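Nitrite oxidoreductase subunit A (PDB 7B04) is a NarG-like subunit of the molybdopterin oxidoreductase family that carries a molybdenum atom, two MD1 groups and an iron/sulfur cluster. Local coordinates at residues S268-F282 / F1087-K1099. Numbering follows the deposited sequence.
Sequences SNYTWHGDQAPGHPF and FEADNHCINTVPK. With MO (molybdenum atom), chain C; MD1 (phosphoric acid 4-(2-amino-4-oxo-3,4,5,6,-tetrahydro-pteridin-6-yl)-2-hydroxy-3,4-dimercapto-but-3-en-yl ester guanylate ester), chain D.
D1090 lays its CB against CB of Y270 and brings its carboxylate to the start of segment 268-282, where one oxygen takes two backbone bonds. N269 N reaches D1090 OD1 at 2.9 Å on the syn lone pair, while Y270 N meets the same OD1 at 3.0 Å from above the carboxylate plane. The second oxygen, D1090 OD2, accepts from a water that in turn accepts from N269 ND2, and N269 OD1 bonds R225. CG of D1090 lies anti to its own carbonyl carbon (chi1 -51°), which brings the carboxylate up to these amides. The methyl CG2 of T271 lies beside D1090 CA and C1093 SG, and its hydroxyl bonds E613. Further along, T1096 grips the type I turn T271-G274. Its OG1 donates to W272 O (2.7 Å), approaching from above the carbonyl plane, and its N makes a weak bond to T271 O. The methyl CG2 of T1096 lies 3.6 Å from CE3 of W272, oblique to the indole, and K661 is a second partner of OG1. N1095 turns its amide toward the chain just beyond D275, with OD1 weakly bonded to Q276 N and CB against CG of P278. At the far end F282 CZ touches H1092 CE1, the ring planes 89° apart. D275 follows the turn directly and binds the molybdenum atom through OD1 and OD2, each at 2.1 Å, beside S12 and S13 of one MD1 and two further atoms from outside the segments. P1098 packs on the pterin of that MD1, and K1099 makes a salt bridge to the second. A buried carboxylate accepting two amide N-H groups and a threonine hydroxyl donating to a carbonyl thus tie the metal-bearing loop to one some 800 residues later, consistent with D275 being held in place by its neighbours' main chain.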
loop_
_atom_site.group_PDB
_atom_site.type_symbol
_atom_site.label_atom_id
_atom_site.label_comp_id
_atom_site.label_asym_id
_atom_site.label_seq_id
_atom_site.Cartn_x
_atom_site.Cartn_y
_atom_site.Cartn_z
ATOM N N SER B 268 -15.364 -22.183 -0.571
ATOM C CA SER B 268 -15.461 -21.148 0.441
ATOM C C SER B 268 -14.403 -20.071 0.206
ATOM O O SER B 268 -13.409 -20.271 -0.506
ATOM C CB SER B 268 -15.297 -21.762 1.837
ATOM O OG SER B 268 -14.072 -22.474 1.930
ATOM N N ASN B 269 -14.625 -18.914 0.823
ATOM C CA ASN B 269 -13.713 -17.783 0.705
ATOM C C ASN B 269 -13.157 -17.319 2.040
ATOM O O ASN B 269 -11.934 -17.211 2.194
ATOM C CB ASN B 269 -14.424 -16.611 0.005
ATOM C CG ASN B 269 -14.714 -16.896 -1.451
ATOM O OD1 ASN B 269 -13.838 -17.319 -2.197
ATOM N ND2 ASN B 269 -15.955 -16.663 -1.863
ATOM N N TYR B 270 -14.028 -17.056 3.015
ATOM C CA TYR B 270 -13.605 -16.432 4.264
ATOM C C TYR B 270 -12.640 -17.332 5.021
ATOM O O TYR B 270 -11.555 -16.903 5.428
ATOM C CB TYR B 270 -14.843 -16.115 5.106
ATOM C CG TYR B 270 -14.629 -15.207 6.299
ATOM C CD1 TYR B 270 -13.800 -14.099 6.219
ATOM C CD2 TYR B 270 -15.306 -15.432 7.490
ATOM C CE1 TYR B 270 -13.633 -13.254 7.301
ATOM C CE2 TYR B 270 -15.142 -14.594 8.576
ATOM C CZ TYR B 270 -14.299 -13.510 8.479
ATOM O OH TYR B 270 -14.130 -12.676 9.561
ATOM N N THR B 271 -13.040 -18.578 5.251
ATOM C CA THR B 271 -12.201 -19.508 5.993
ATOM C C THR B 271 -10.935 -19.872 5.226
ATOM O O THR B 271 -9.854 -19.967 5.820
ATOM C CB THR B 271 -13.016 -20.743 6.334
ATOM O OG1 THR B 271 -13.443 -21.385 5.124
ATOM C CG2 THR B 271 -14.220 -20.324 7.141
ATOM N N TRP B 272 -11.055 -20.117 3.917
ATOM C CA TRP B 272 -9.894 -20.489 3.108
ATOM C C TRP B 272 -8.744 -19.506 3.284
ATOM O O TRP B 272 -7.574 -19.904 3.324
ATOM C CB TRP B 272 -10.293 -20.585 1.636
ATOM C CG TRP B 272 -9.132 -20.521 0.695
ATOM C CD1 TRP B 272 -8.930 -19.609 -0.296
ATOM C CD2 TRP B 272 -8.007 -21.407 0.661
ATOM N NE1 TRP B 272 -7.751 -19.873 -0.951
ATOM C CE2 TRP B 272 -7.165 -20.973 -0.382
ATOM C CE3 TRP B 272 -7.633 -22.528 1.407
ATOM C CZ2 TRP B 272 -5.973 -21.618 -0.694
ATOM C CZ3 TRP B 272 -6.451 -23.165 1.096
ATOM C CH2 TRP B 272 -5.635 -22.710 0.054
ATOM N N HIS B 273 -9.053 -18.217 3.376
ATOM C CA HIS B 273 -8.021 -17.205 3.544
ATOM C C HIS B 273 -7.524 -17.091 4.982
ATOM O O HIS B 273 -6.616 -16.296 5.243
ATOM C CB HIS B 273 -8.550 -15.854 3.054
ATOM C CG HIS B 273 -8.762 -15.789 1.572
ATOM N ND1 HIS B 273 -9.521 -14.807 0.972
ATOM C CD2 HIS B 273 -8.312 -16.581 0.570
ATOM C CE1 HIS B 273 -9.537 -15.003 -0.334
ATOM N NE2 HIS B 273 -8.807 -16.069 -0.605
ATOM N N GLY B 274 -8.063 -17.876 5.912
ATOM C CA GLY B 274 -7.682 -17.721 7.302
ATOM C C GLY B 274 -8.228 -16.477 7.955
ATOM O O GLY B 274 -7.679 -16.022 8.962
ATOM N N ASP B 275 -9.306 -15.920 7.409
ATOM C CA ASP B 275 -9.821 -14.630 7.839
ATOM C C ASP B 275 -10.837 -14.727 8.978
ATOM O O ASP B 275 -10.990 -13.759 9.734
ATOM C CB ASP B 275 -10.452 -13.908 6.644
ATOM C CG ASP B 275 -9.427 -13.430 5.622
ATOM O OD1 ASP B 275 -8.265 -13.165 5.993
ATOM O OD2 ASP B 275 -9.802 -13.307 4.437
ATOM N N GLN B 276 -11.539 -15.847 9.115
ATOM C CA GLN B 276 -12.567 -16.000 10.175
ATOM C C GLN B 276 -11.895 -16.090 11.536
ATOM O O GLN B 276 -10.818 -16.624 11.576
ATOM C CB GLN B 276 -13.378 -17.268 9.897
ATOM C CG GLN B 276 -14.010 -17.931 11.112
ATOM C CD GLN B 276 -15.398 -18.494 10.960
ATOM O OE1 GLN B 276 -16.389 -17.813 11.159
ATOM N NE2 GLN B 276 -15.476 -19.776 10.677
ATOM N N ALA B 277 -12.472 -15.527 12.591
ATOM C CA ALA B 277 -11.888 -15.816 13.910
ATOM C C ALA B 277 -12.600 -17.073 14.420
ATOM O O ALA B 277 -13.708 -16.954 14.883
ATOM C CB ALA B 277 -12.120 -14.651 14.811
ATOM N N PRO B 278 -11.956 -18.252 14.483
ATOM C CA PRO B 278 -12.646 -19.515 14.800
ATOM C C PRO B 278 -13.305 -19.548 16.168
ATOM O O PRO B 278 -14.248 -20.326 16.363
ATOM C CB PRO B 278 -11.520 -20.554 14.710
ATOM C CG PRO B 278 -10.466 -19.868 13.858
ATOM C CD PRO B 278 -10.507 -18.466 14.309
ATOM N N GLY B 279 -12.845 -18.732 17.113
ATOM C CA GLY B 279 -13.436 -18.742 18.443
ATOM C C GLY B 279 -14.802 -18.096 18.504
ATOM O O GLY B 279 -15.548 -18.347 19.450
ATOM N N HIS B 280 -15.143 -17.270 17.512
ATOM C CA HIS B 280 -16.411 -16.546 17.552
ATOM C C HIS B 280 -17.640 -17.453 17.524
ATOM O O HIS B 280 -18.571 -17.198 18.309
ATOM C CB HIS B 280 -16.449 -15.530 16.406
ATOM C CG HIS B 280 -15.602 -14.322 16.649
ATOM N ND1 HIS B 280 -15.505 -13.284 15.746
ATOM C CD2 HIS B 280 -14.810 -13.986 17.694
ATOM C CE1 HIS B 280 -14.694 -12.360 16.228
ATOM N NE2 HIS B 280 -14.257 -12.762 17.407
ATOM N N PRO B 281 -17.728 -18.493 16.685
ATOM C CA PRO B 281 -18.867 -19.419 16.811
ATOM C C PRO B 281 -18.942 -20.105 18.164
ATOM O O PRO B 281 -20.033 -20.524 18.570
ATOM C CB PRO B 281 -18.631 -20.430 15.680
ATOM C CG PRO B 281 -17.818 -19.690 14.686
ATOM C CD PRO B 281 -16.917 -18.801 15.492
ATOM N N PHE B 282 -17.820 -20.234 18.872
ATOM C CA PHE B 282 -17.833 -20.850 20.195
ATOM C C PHE B 282 -18.233 -19.852 21.275
ATOM O O PHE B 282 -18.962 -20.204 22.208
ATOM C CB PHE B 282 -16.459 -21.444 20.513
ATOM C CG PHE B 282 -16.060 -22.573 19.606
ATOM C CD1 PHE B 282 -16.530 -23.856 19.827
ATOM C CD2 PHE B 282 -15.209 -22.352 18.537
ATOM C CE1 PHE B 282 -16.160 -24.896 18.995
ATOM C CE2 PHE B 282 -14.836 -23.387 17.702
ATOM C CZ PHE B 282 -15.312 -24.661 17.932
ATOM N N PHE B 1087 -20.728 -27.779 10.197
ATOM C CA PHE B 1087 -20.066 -26.881 9.230
ATOM C C PHE B 1087 -21.021 -26.025 8.413
ATOM O O PHE B 1087 -22.089 -26.455 8.042
ATOM C CB PHE B 1087 -19.167 -27.718 8.325
ATOM C CG PHE B 1087 -19.072 -27.306 6.884
ATOM C CD1 PHE B 1087 -20.167 -27.369 6.051
ATOM C CD2 PHE B 1087 -17.871 -26.911 6.348
ATOM C CE1 PHE B 1087 -20.071 -27.001 4.723
ATOM C CE2 PHE B 1087 -17.777 -26.548 5.024
ATOM C CZ PHE B 1087 -18.877 -26.587 4.217
ATOM N N GLU B 1088 -20.602 -24.781 8.223
ATOM C CA GLU B 1088 -21.217 -23.820 7.297
ATOM C C GLU B 1088 -20.038 -23.203 6.571
ATOM O O GLU B 1088 -19.167 -22.712 7.264
ATOM C CB GLU B 1088 -21.828 -22.666 8.063
ATOM C CG GLU B 1088 -22.154 -21.498 7.170
ATOM C CD GLU B 1088 -23.638 -21.310 7.156
ATOM O OE1 GLU B 1088 -24.183 -20.973 6.128
ATOM O OE2 GLU B 1088 -24.217 -21.549 8.168
ATOM N N ALA B 1089 -20.024 -23.214 5.244
ATOM C CA ALA B 1089 -18.895 -22.600 4.552
ATOM C C ALA B 1089 -18.819 -21.134 4.954
ATOM O O ALA B 1089 -19.839 -20.438 5.021
ATOM C CB ALA B 1089 -19.001 -22.765 3.039
ATOM N N ASP B 1090 -17.611 -20.683 5.286
ATOM C CA ASP B 1090 -17.323 -19.355 5.813
ATOM C C ASP B 1090 -17.902 -19.163 7.211
ATOM O O ASP B 1090 -17.972 -18.025 7.689
ATOM C CB ASP B 1090 -17.795 -18.243 4.873
ATOM C CG ASP B 1090 -17.290 -18.442 3.435
ATOM O OD1 ASP B 1090 -16.235 -19.088 3.253
ATOM O OD2 ASP B 1090 -17.921 -17.925 2.488
ATOM N N ASN B 1091 -18.344 -20.240 7.874
ATOM C CA ASN B 1091 -18.871 -20.175 9.237
ATOM C C ASN B 1091 -18.668 -21.539 9.879
ATOM O O ASN B 1091 -19.516 -22.419 9.717
ATOM C CB ASN B 1091 -20.340 -19.813 9.226
ATOM C CG ASN B 1091 -20.837 -19.353 10.569
ATOM O OD1 ASN B 1091 -20.076 -18.847 11.391
ATOM N ND2 ASN B 1091 -22.133 -19.513 10.796
ATOM N N HIS B 1092 -17.638 -21.663 10.714
ATOM C CA HIS B 1092 -17.218 -22.916 11.337
ATOM C C HIS B 1092 -16.813 -23.972 10.304
ATOM O O HIS B 1092 -17.471 -25.007 10.110
ATOM C CB HIS B 1092 -18.298 -23.495 12.229
ATOM C CG HIS B 1092 -17.810 -24.649 13.045
ATOM N ND1 HIS B 1092 -16.646 -24.579 13.784
ATOM C CD2 HIS B 1092 -18.249 -25.926 13.149
ATOM C CE1 HIS B 1092 -16.431 -25.743 14.365
ATOM N NE2 HIS B 1092 -17.386 -26.575 13.994
ATOM N N CYS B 1093 -15.718 -23.687 9.615
ATOM C CA CYS B 1093 -14.981 -24.693 8.867
ATOM C C CYS B 1093 -13.502 -24.345 8.999
ATOM O O CYS B 1093 -13.116 -23.484 9.805
ATOM C CB CYS B 1093 -15.507 -24.807 7.424
ATOM S SG CYS B 1093 -15.467 -23.330 6.430
ATOM N N ILE B 1094 -12.662 -25.071 8.254
ATOM C CA ILE B 1094 -11.213 -24.951 8.414
ATOM C C ILE B 1094 -10.770 -23.524 8.145
ATOM O O ILE B 1094 -11.106 -22.929 7.112
ATOM C CB ILE B 1094 -10.454 -25.907 7.482
ATOM C CG1 ILE B 1094 -10.534 -27.352 7.959
ATOM C CG2 ILE B 1094 -9.000 -25.534 7.442
ATOM C CD1 ILE B 1094 -9.522 -28.281 7.236
ATOM N N ASN B 1095 -9.992 -22.975 9.075
ATOM C CA ASN B 1095 -9.449 -21.624 8.980
ATOM C C ASN B 1095 -7.944 -21.752 8.785
ATOM O O ASN B 1095 -7.211 -22.067 9.729
ATOM C CB ASN B 1095 -9.764 -20.827 10.236
ATOM C CG ASN B 1095 -10.033 -19.372 9.938
ATOM O OD1 ASN B 1095 -11.045 -19.028 9.325
ATOM N ND2 ASN B 1095 -9.121 -18.504 10.354
ATOM N N THR B 1096 -7.489 -21.548 7.553
ATOM C CA THR B 1096 -6.109 -21.848 7.202
ATOM C C THR B 1096 -5.140 -20.944 7.953
ATOM O O THR B 1096 -5.434 -19.781 8.259
ATOM C CB THR B 1096 -5.891 -21.696 5.711
ATOM O OG1 THR B 1096 -5.929 -20.304 5.373
ATOM C CG2 THR B 1096 -6.944 -22.482 4.946
ATOM N N VAL B 1097 -3.968 -21.500 8.250
ATOM C CA VAL B 1097 -2.951 -20.807 9.037
ATOM C C VAL B 1097 -1.610 -20.823 8.314
ATOM O O VAL B 1097 -0.913 -21.850 8.320
ATOM C CB VAL B 1097 -2.834 -21.451 10.425
ATOM C CG1 VAL B 1097 -4.000 -21.023 11.253
ATOM C CG2 VAL B 1097 -2.778 -22.998 10.315
ATOM N N PRO B 1098 -1.194 -19.716 7.692
ATOM C CA PRO B 1098 0.129 -19.709 7.050
ATOM C C PRO B 1098 1.274 -19.452 8.009
ATOM O O PRO B 1098 2.425 -19.751 7.661
ATOM C CB PRO B 1098 0.014 -18.582 6.011
ATOM C CG PRO B 1098 -1.451 -18.313 5.881
ATOM C CD PRO B 1098 -2.018 -18.585 7.233
ATOM N N LYS B 1099 0.999 -18.926 9.201
ATOM C CA LYS B 1099 2.048 -18.551 10.140
ATOM C C LYS B 1099 2.506 -19.689 11.045
ATOM O O LYS B 1099 3.508 -19.526 11.753
ATOM C CB LYS B 1099 1.587 -17.359 10.980
ATOM C CG LYS B 1099 1.365 -16.129 10.122
ATOM C CD LYS B 1099 0.977 -14.907 10.921
ATOM C CE LYS B 1099 0.763 -13.730 9.982
ATOM N NZ LYS B 1099 0.453 -12.471 10.703
HETATM MO MO MO C . -8.096 -12.045 4.172
HETATM P PB MD1 D . -7.229 -13.438 -3.224
HETATM O O3B MD1 D . -6.373 -12.064 -3.517
HETATM O O1B MD1 D . -6.699 -14.521 -4.129
HETATM O O2B MD1 D . -8.683 -13.190 -3.544
HETATM O O3A MD1 D . -7.118 -13.935 -1.651
HETATM C C10 MD1 D . -6.753 -13.061 -0.622
HETATM C C11 MD1 D . -5.862 -13.822 0.403
HETATM O O11 MD1 D . -4.317 -13.532 0.074
HETATM C C12 MD1 D . -6.191 -13.505 1.657
HETATM S S12 MD1 D . -7.424 -12.201 1.935
HETATM C C13 MD1 D . -5.620 -14.161 2.948
HETATM S S13 MD1 D . -6.298 -13.464 4.484
HETATM C C14 MD1 D . -4.629 -15.218 3.097
HETATM N N15 MD1 D . -3.326 -14.486 3.672
HETATM C C16 MD1 D . -2.117 -15.208 3.584
HETATM C C15 MD1 D . -0.932 -14.715 4.336
HETATM O O14 MD1 D . -1.024 -13.740 5.002
HETATM N N17 MD1 D . 0.360 -15.447 4.254
HETATM C C17 MD1 D . 0.478 -16.714 3.381
HETATM N N16 MD1 D . 1.738 -17.430 3.307
HETATM N N18 MD1 D . -0.717 -17.227 2.616
HETATM C C20 MD1 D . -1.979 -16.537 2.682
HETATM N N8 MD1 D . -3.056 -17.051 1.944
HETATM C C7 MD1 D . -4.406 -16.195 1.974
HETATM P PA MD1 D . -6.441 -11.242 -4.947
HETATM O O1A MD1 D . -6.137 -9.781 -4.728
HETATM O O2A MD1 D . -5.410 -11.840 -5.859
HETATM O "O5'" MD1 D . -7.877 -11.397 -5.734
HETATM C "C5'" MD1 D . -8.074 -10.542 -6.826
HETATM C "C4'" MD1 D . -7.747 -11.276 -8.172
HETATM O "O4'" MD1 D . -8.926 -11.082 -9.168
HETATM C "C1'" MD1 D . -8.443 -9.991 -10.171
HETATM N N9 MD1 D . -9.472 -8.928 -10.344
HETATM C C4 MD1 D . -10.614 -9.238 -10.933
HETATM N N3 MD1 D . -11.113 -10.522 -11.489
HETATM C C2 MD1 D . -12.439 -10.577 -12.090
HETATM N N2 MD1 D . -12.918 -11.830 -12.628
HETATM N N1 MD1 D . -13.273 -9.405 -12.151
HETATM C C6 MD1 D . -12.786 -8.174 -11.614
HETATM O O6 MD1 D . -13.467 -7.206 -11.662
HETATM C C5 MD1 D . -11.389 -8.119 -10.982
HETATM N N7 MD1 D . -10.700 -7.132 -10.419
HETATM C C8 MD1 D . -9.506 -7.622 -10.019
HETATM C "C2'" MD1 D . -7.368 -9.517 -9.680
HETATM O "O2'" MD1 D . -6.439 -9.164 -10.748
HETATM C "C3'" MD1 D . -6.742 -10.735 -8.748
HETATM O "O3'" MD1 D . -6.062 -11.695 -9.610
HETATM O O HOH W 1 -17.695 -16.624 0.150
#